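Local coordinates for protein superoxide dismutase 1 (Perkinsus marinus, PDB 2CW2) that probably protects cells by converting superoxide radicals into hydrogen peroxide and oxygen at an iron centre, at residues G122-A125 and E126-R130. Numbering follows the deposited sequence.
Sequences GKIA and ELITR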
ATOM      1  N   GLY A 122      14.878  28.340 -12.633  1.00 14.87           N
ATOM      2  CA  GLY A 122      16.251  28.017 -12.281  1.00 15.13           C
ATOM      3  C   GLY A 122      16.778  26.744 -12.929  1.00 14.56           C
ATOM      4  O   GLY A 122      16.316  26.323 -13.983  1.00 13.73           O
ATOM      5  N   LYS A 123      17.751  26.103 -12.292  1.00 13.35           N
ATOM      6  CA  LYS A 123      18.415  24.979 -12.931  1.00 14.23           C
ATOM      7  C   LYS A 123      17.527  23.753 -13.239  1.00 14.13           C
ATOM      8  O   LYS A 123      17.696  23.142 -14.292  1.00 13.16           O
ATOM      9  CB  LYS A 123      19.665  24.537 -12.156  1.00 15.09           C
ATOM     10  CG  LYS A 123      20.593  23.691 -13.019  1.00 17.70           C
ATOM     11  CD  LYS A 123      21.361  24.576 -14.016  1.00 21.77           C
ATOM     12  CE  LYS A 123      22.203  25.659 -13.289  1.00 24.23           C
ATOM     13  NZ  LYS A 123      21.918  27.107 -13.659  1.00 26.53           N
ATOM     14  N   ILE A 124      16.603  23.373 -12.360  1.00 14.47           N
ATOM     15  CA  ILE A 124      15.788  22.182 -12.717  1.00 15.66           C
ATOM     16  C   ILE A 124      14.955  22.471 -13.937  1.00 14.79           C
ATOM     17  O   ILE A 124      14.669  21.567 -14.708  1.00 14.68           O
ATOM     18  CB  ILE A 124      14.764  21.657 -11.656  1.00 17.08           C
ATOM     19  CG1 ILE A 124      14.656  22.565 -10.465  1.00 19.66           C
ATOM     20  CG2 ILE A 124      14.814  20.086 -11.475  1.00 17.76           C
ATOM     21  CD1 ILE A 124      13.658  23.619 -10.740  1.00 18.80           C
ATOM     22  N   ALA A 125      14.493  23.713 -14.084  1.00 13.91           N
ATOM     23  CA  ALA A 125      13.660  24.032 -15.237  1.00 15.03           C
ATOM     24  C   ALA A 125      14.450  23.765 -16.512  1.00 14.24           C
ATOM     25  O   ALA A 125      13.948  23.176 -17.485  1.00 14.16           O
ATOM     26  CB  ALA A 125      13.178  25.491 -15.161  1.00 15.15           C
ATOM     27  N   GLU A 126      15.710  24.186 -16.497  1.00 14.55           N
ATOM     28  CA  GLU A 126      16.615  23.984 -17.619  1.00 14.39           C
ATOM     29  C   GLU A 126      16.820  22.489 -17.898  1.00 13.39           C
ATOM     30  O   GLU A 126      16.768  22.056 -19.045  1.00 12.28           O
ATOM     31  CB  GLU A 126      17.959  24.675 -17.317  1.00 15.38           C
ATOM     32  CG  GLU A 126      19.028  24.548 -18.387  1.00 20.69           C
ATOM     33  CD  GLU A 126      20.315  25.253 -17.970  1.00 22.69           C
ATOM     34  OE1 GLU A 126      21.378  24.588 -17.949  1.00 24.73           O
ATOM     35  OE2 GLU A 126      20.247  26.469 -17.631  1.00 24.57           O
ATOM     36  N   LEU A 127      17.041  21.710 -16.846  1.00 12.18           N
ATOM     37  CA  LEU A 127      17.343  20.278 -16.995  1.00 12.40           C
ATOM     38  C   LEU A 127      16.106  19.516 -17.422  1.00 11.22           C
ATOM     39  O   LEU A 127      16.184  18.556 -18.206  1.00 11.15           O
ATOM     40  CB  LEU A 127      17.907  19.707 -15.687  1.00 12.17           C
ATOM     41  CG  LEU A 127      19.294  20.266 -15.312  1.00 11.80           C
ATOM     42  CD1 LEU A 127      19.690  19.866 -13.899  1.00 12.74           C
ATOM     43  CD2 LEU A 127      20.368  19.833 -16.302  1.00 13.54           C
ATOM     44  N   ILE A 128      14.949  19.955 -16.929  1.00 11.91           N
ATOM     45  CA  ILE A 128      13.693  19.334 -17.332  1.00 12.46           C
ATOM     46  C   ILE A 128      13.486  19.525 -18.830  1.00 13.20           C
ATOM     47  O   ILE A 128      13.152  18.578 -19.544  1.00 14.64           O
ATOM     48  CB  ILE A 128      12.495  19.907 -16.517  1.00 12.57           C
ATOM     49  CG1 ILE A 128      12.483  19.296 -15.117  1.00 12.12           C
ATOM     50  CG2 ILE A 128      11.180  19.626 -17.223  1.00 12.46           C
ATOM     51  CD1 ILE A 128      11.475  19.905 -14.210  1.00 12.68           C
ATOM     52  N   THR A 129      13.732  20.741 -19.306  1.00 13.96           N
ATOM     53  CA  THR A 129      13.659  21.010 -20.736  1.00 14.20           C
ATOM     54  C   THR A 129      14.655  20.156 -21.486  1.00 14.88           C
ATOM     55  O   THR A 129      14.327  19.522 -22.507  1.00 13.72           O
ATOM     56  CB  THR A 129      13.902  22.495 -21.010  1.00 14.97           C
ATOM     57  OG1 THR A 129      12.796  23.250 -20.482  1.00 15.08           O
ATOM     58  CG2 THR A 129      13.865  22.771 -22.514  1.00 15.40           C
ATOM     59  N   ARG A 130      15.878  20.104 -20.965  1.00 15.00           N
ATOM     60  CA  ARG A 130      16.914  19.337 -21.631  1.00 15.63           C
ATOM     61  C   ARG A 130      16.520  17.875 -21.806  1.00 15.52           C
ATOM     62  O   ARG A 130      16.698  17.300 -22.884  1.00 13.64           O
ATOM     63  CB  ARG A 130      18.233  19.463 -20.883  1.00 15.53           C
ATOM     64  CG  ARG A 130      19.417  18.886 -21.625  1.00 16.21           C
ATOM     65  CD  ARG A 130      20.651  18.760 -20.782  1.00 16.61           C
ATOM     66  NE  ARG A 130      20.468  17.710 -19.790  1.00 15.97           N
ATOM     67  CZ  ARG A 130      21.292  17.493 -18.772  1.00 16.54           C
ATOM     68  NH1 ARG A 130      22.385  18.245 -18.619  1.00 16.26           N
ATOM     69  NH2 ARG A 130      21.032  16.507 -17.912  1.00 15.48           N
TER
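Glu126 turns its carboxylate to Lys123, three residues earlier: the two chains run alongside each other in the same direction, and OE1 of Glu126 comes 3.9 Å from CD of Lys123. The other flat group, the Arg130 guanidinium, has the CD2 methyl of Leu127 over one face, 3.4 Å above the plane and displaced toward the rim; Arg130 NH2 also donates to the backbone O of Gly162. CG of Glu126 is anti to the backbone N (chi1 179°) and the chain stays extended beyond it, whereas Lys123 bends from chi2 onward. Lys123 NZ ends 4.4 Å from Glu126 OE2, too far for a salt bridge, though the opposite charges probably attract each other weakly. Long charged chains suit this solvent-facing side.

All this belongs to the first turns of helix 122-132, in the C-terminal domain of the iron/manganese superoxide dismutase fold and away from the iron. Its i to i+4 bonds begin weakly, from Glu126 N to Gly122 O, then tighten to 3.0 Å between Leu127 N and Lys123 O and 2.8 Å between Ile128 N and Ile124 O. Gly122, with positive phi, tolerates a backbone shape awkward for most other residues. The branched aliphatic residues take the buried side: CG2 of Ile124 lies 4.3 Å from CD1 of Ile128, with Ile124 packing on Trp214 and Val217 of helix 214-223, and Leu127 and Ile128 on Leu164. On exposed Thr129, the short hydroxyl folds back beside its own backbone N (chi1 -68°); Thr129 OG1 and Thr129 N, the latter at 3.0 Å, both donate to Ala125 O, from opposite faces of that carbonyl.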